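Local coordinates for protein ADP-ribosylating toxin CARDS (Mycoplasma pneumoniae, PDB 4TLV) that transfers the ADP-ribosyl group of NAD(+) to multiple target proteins in vitro and causes vacuolation in mammalian cells as the main virulence factor of its bacterium, at residues V277-M289 and Q295-N305. Residues are numbered along the deposited sequence; the frame is centred on the assembly and turned at random.
Sequences VYLRGIKTQKTFM and QNNNVFLVEVN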
# COMPACT_ATOMS: atom_id res chain seq x y z
N VAL A 277 -6.41 -18.81 12.18
CA VAL A 277 -7.35 -17.77 12.55
C VAL A 277 -8.68 -18.39 12.99
O VAL A 277 -9.30 -19.15 12.23
CB VAL A 277 -7.62 -16.80 11.37
CG1 VAL A 277 -8.60 -15.71 11.79
CG2 VAL A 277 -6.28 -16.19 10.87
N TYR A 278 -9.10 -18.04 14.20
CA TYR A 278 -10.34 -18.54 14.80
C TYR A 278 -11.35 -17.43 15.02
O TYR A 278 -11.02 -16.39 15.59
CB TYR A 278 -10.04 -19.16 16.16
CG TYR A 278 -9.29 -20.47 16.11
CD1 TYR A 278 -7.93 -20.50 15.86
CD2 TYR A 278 -9.95 -21.67 16.33
CE1 TYR A 278 -7.24 -21.69 15.83
CE2 TYR A 278 -9.27 -22.87 16.31
CZ TYR A 278 -7.92 -22.88 16.05
OH TYR A 278 -7.25 -24.07 16.02
N LEU A 279 -12.58 -17.66 14.57
CA LEU A 279 -13.65 -16.69 14.74
C LEU A 279 -14.81 -17.31 15.52
O LEU A 279 -15.02 -18.52 15.49
CB LEU A 279 -14.14 -16.21 13.37
CG LEU A 279 -13.03 -15.59 12.52
CD1 LEU A 279 -12.79 -16.44 11.31
CD2 LEU A 279 -13.35 -14.16 12.14
N ARG A 280 -15.55 -16.46 16.22
CA ARG A 280 -16.69 -16.91 17.02
C ARG A 280 -17.93 -16.08 16.67
O ARG A 280 -17.86 -14.86 16.53
CB ARG A 280 -16.36 -16.83 18.51
CG ARG A 280 -17.43 -17.41 19.44
CD ARG A 280 -16.87 -17.63 20.84
NE ARG A 280 -15.88 -18.70 20.85
CZ ARG A 280 -14.98 -18.91 21.81
NH1 ARG A 280 -14.95 -18.10 22.87
NH2 ARG A 280 -14.13 -19.92 21.72
N GLY A 281 -19.05 -16.77 16.49
CA GLY A 281 -20.31 -16.11 16.21
C GLY A 281 -20.81 -15.48 17.49
O GLY A 281 -20.75 -16.10 18.54
N ILE A 282 -21.30 -14.25 17.38
CA ILE A 282 -21.65 -13.44 18.54
C ILE A 282 -22.78 -14.03 19.39
O ILE A 282 -22.71 -14.02 20.62
CB ILE A 282 -22.00 -12.01 18.12
CG1 ILE A 282 -20.73 -11.29 17.70
CG2 ILE A 282 -22.66 -11.27 19.27
CD1 ILE A 282 -19.60 -11.50 18.67
N LYS A 283 -23.81 -14.53 18.73
CA LYS A 283 -24.97 -15.06 19.44
C LYS A 283 -24.87 -16.57 19.67
O LYS A 283 -24.99 -17.04 20.81
CB LYS A 283 -26.27 -14.70 18.71
CG LYS A 283 -27.52 -14.90 19.55
CD LYS A 283 -28.73 -14.24 18.90
CE LYS A 283 -29.97 -14.39 19.77
NZ LYS A 283 -31.19 -13.81 19.13
N THR A 284 -24.64 -17.32 18.60
CA THR A 284 -24.54 -18.78 18.69
C THR A 284 -23.34 -19.21 19.51
O THR A 284 -23.32 -20.31 20.05
CB THR A 284 -24.40 -19.42 17.30
OG1 THR A 284 -23.11 -19.11 16.76
CG2 THR A 284 -25.48 -18.92 16.36
N GLN A 285 -22.33 -18.36 19.57
CA GLN A 285 -21.07 -18.68 20.25
C GLN A 285 -20.32 -19.86 19.62
O GLN A 285 -19.42 -20.43 20.22
CB GLN A 285 -21.31 -18.93 21.74
CG GLN A 285 -21.63 -17.67 22.53
CD GLN A 285 -20.46 -16.70 22.57
OE1 GLN A 285 -19.37 -17.12 23.21
NE2 GLN A 285 -20.53 -15.59 22.04
N LYS A 286 -20.70 -20.21 18.39
CA LYS A 286 -20.01 -21.25 17.66
C LYS A 286 -18.65 -20.74 17.18
O LYS A 286 -18.51 -19.56 16.86
CB LYS A 286 -20.84 -21.72 16.47
CG LYS A 286 -22.09 -22.50 16.87
CD LYS A 286 -22.90 -22.94 15.67
CE LYS A 286 -24.13 -23.72 16.11
NZ LYS A 286 -24.89 -24.28 14.95
N THR A 287 -17.67 -21.63 17.13
CA THR A 287 -16.30 -21.24 16.79
C THR A 287 -15.87 -21.89 15.49
O THR A 287 -16.15 -23.06 15.25
CB THR A 287 -15.33 -21.60 17.93
OG1 THR A 287 -15.75 -20.95 19.13
CG2 THR A 287 -13.89 -21.16 17.59
N PHE A 288 -15.18 -21.11 14.66
CA PHE A 288 -14.75 -21.57 13.35
C PHE A 288 -13.30 -21.25 13.08
O PHE A 288 -12.77 -20.26 13.58
CB PHE A 288 -15.56 -20.89 12.25
CG PHE A 288 -17.05 -21.09 12.35
CD1 PHE A 288 -17.82 -20.23 13.10
CD2 PHE A 288 -17.67 -22.13 11.68
CE1 PHE A 288 -19.20 -20.40 13.20
CE2 PHE A 288 -19.05 -22.30 11.77
CZ PHE A 288 -19.81 -21.43 12.53
N MET A 289 -12.69 -22.06 12.24
CA MET A 289 -11.37 -21.76 11.71
C MET A 289 -11.53 -21.25 10.29
O MET A 289 -12.24 -21.84 9.47
CB MET A 289 -10.51 -23.01 11.69
CG MET A 289 -10.12 -23.50 13.07
SD MET A 289 -9.28 -25.08 12.96
CE MET A 289 -10.62 -26.19 12.56
N GLN A 295 -6.64 -23.52 -5.13
CA GLN A 295 -7.08 -24.23 -6.33
C GLN A 295 -8.34 -23.60 -6.94
O GLN A 295 -8.52 -23.60 -8.15
CB GLN A 295 -7.32 -25.71 -6.02
CG GLN A 295 -7.49 -26.61 -7.25
CD GLN A 295 -8.91 -26.63 -7.79
OE1 GLN A 295 -9.90 -26.48 -6.90
NE2 GLN A 295 -9.12 -26.77 -9.00
N ASN A 296 -9.21 -23.08 -6.08
CA ASN A 296 -10.44 -22.44 -6.56
C ASN A 296 -10.67 -21.07 -5.93
O ASN A 296 -11.74 -20.48 -6.08
CB ASN A 296 -11.65 -23.33 -6.28
CG ASN A 296 -11.72 -23.77 -4.83
OD1 ASN A 296 -11.20 -23.11 -3.94
ND2 ASN A 296 -12.38 -24.91 -4.59
N ASN A 297 -9.66 -20.57 -5.22
CA ASN A 297 -9.76 -19.26 -4.57
C ASN A 297 -10.88 -19.14 -3.54
O ASN A 297 -11.20 -18.04 -3.10
CB ASN A 297 -9.85 -18.12 -5.60
CG ASN A 297 -8.49 -17.80 -6.22
OD1 ASN A 297 -7.45 -18.22 -5.71
ND2 ASN A 297 -8.50 -17.07 -7.33
N ASN A 298 -11.48 -20.25 -3.13
CA ASN A 298 -12.53 -20.18 -2.12
C ASN A 298 -11.98 -19.86 -0.72
O ASN A 298 -10.90 -20.32 -0.36
CB ASN A 298 -13.33 -21.48 -2.06
CG ASN A 298 -14.26 -21.65 -3.26
OD1 ASN A 298 -14.56 -20.69 -3.96
ND2 ASN A 298 -14.72 -22.88 -3.48
N VAL A 299 -12.74 -19.09 0.04
CA VAL A 299 -12.45 -18.83 1.44
C VAL A 299 -13.66 -19.34 2.19
O VAL A 299 -14.79 -19.10 1.76
CB VAL A 299 -12.31 -17.33 1.71
CG1 VAL A 299 -12.07 -17.06 3.22
CG2 VAL A 299 -11.18 -16.75 0.86
N PHE A 300 -13.46 -20.04 3.30
CA PHE A 300 -14.59 -20.61 4.01
C PHE A 300 -14.28 -20.88 5.47
O PHE A 300 -13.14 -20.75 5.91
CB PHE A 300 -15.03 -21.91 3.33
CG PHE A 300 -13.91 -22.83 3.04
CD1 PHE A 300 -13.20 -22.75 1.86
CD2 PHE A 300 -13.53 -23.78 3.97
CE1 PHE A 300 -12.14 -23.62 1.60
CE2 PHE A 300 -12.48 -24.65 3.72
CZ PHE A 300 -11.78 -24.56 2.53
N LEU A 301 -15.32 -21.28 6.20
CA LEU A 301 -15.22 -21.48 7.64
C LEU A 301 -15.52 -22.94 7.96
O LEU A 301 -16.45 -23.52 7.41
CB LEU A 301 -16.25 -20.59 8.35
CG LEU A 301 -16.20 -19.09 8.08
CD1 LEU A 301 -17.54 -18.44 8.41
CD2 LEU A 301 -15.09 -18.46 8.88
N VAL A 302 -14.72 -23.52 8.85
CA VAL A 302 -14.91 -24.89 9.29
C VAL A 302 -15.12 -24.86 10.79
O VAL A 302 -14.31 -24.29 11.52
CB VAL A 302 -13.68 -25.74 8.94
CG1 VAL A 302 -13.78 -27.13 9.58
CG2 VAL A 302 -13.52 -25.83 7.43
N GLU A 303 -16.22 -25.45 11.25
CA GLU A 303 -16.54 -25.37 12.68
C GLU A 303 -15.58 -26.22 13.51
O GLU A 303 -15.22 -27.32 13.11
CB GLU A 303 -17.99 -25.76 12.96
CG GLU A 303 -18.35 -25.64 14.43
CD GLU A 303 -19.85 -25.74 14.68
OE1 GLU A 303 -20.60 -25.98 13.71
OE2 GLU A 303 -20.27 -25.57 15.84
N VAL A 304 -15.18 -25.70 14.66
CA VAL A 304 -14.22 -26.38 15.53
C VAL A 304 -14.79 -27.58 16.28
O VAL A 304 -14.32 -28.71 16.11
CB VAL A 304 -13.61 -25.41 16.56
CG1 VAL A 304 -12.71 -26.16 17.53
CG2 VAL A 304 -12.84 -24.30 15.86
N ASN A 305 -15.78 -27.33 17.14
CA ASN A 305 -16.33 -28.38 18.02
C ASN A 305 -15.39 -28.76 19.17
O ASN A 305 -15.64 -29.72 19.90
CB ASN A 305 -16.73 -29.62 17.23
CG ASN A 305 -17.95 -29.40 16.36
OD1 ASN A 305 -18.97 -28.89 16.84
ND2 ASN A 305 -17.86 -29.78 15.09
O HOH W 1 -18.49 -24.44 17.67
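M289 and V302 form a hydrogen-bonded pair in an antiparallel hairpin, a worked example of how a beta-trefoil domain zips neighbouring strands together. M289 N gives a nearly straight bond to V302 O (2.8 Å, 168°), and V302 N returns one to M289 O at 3.1 Å. Beyond the non-hydrogen-bonded pair F288 and E303, V304 N reaches T287 O at 2.9 Å, extending the pairing past the end of strand 298-303.

Apolar contacts divide between the two faces. On one, F288 CD2 lies 3.9 Å from L301 CB, while CE2 of the same ring touches E303 CB; L279 CD1 meets L301 CD2 at 3.9 Å. On the other, V304 CG2 lies alongside T287 CG2 at 3.7 Å and also meets M289 CG and the ring edge of Y278.

Polar contacts gather at the open end of this hairpin, beside the 282-286 turn. With CG anti to the backbone N (chi1 -178°) and the chain extended, E303 brings OE2 beside the K286 methylenes (CG at 3.7 Å) and to a water that donates to it and accepts from T287 N. R280 grips T287 OG1 side-on with NE (2.8 Å) and NH2, both in its guanidinium plane, which ties strand 278-281 to 287-289.

Within the D2 domain, strand 287-293 runs between 278-281 and 298-303. L279 and L301 both reach strand 415-421, and W392 meets the F288 ring edge-to-face.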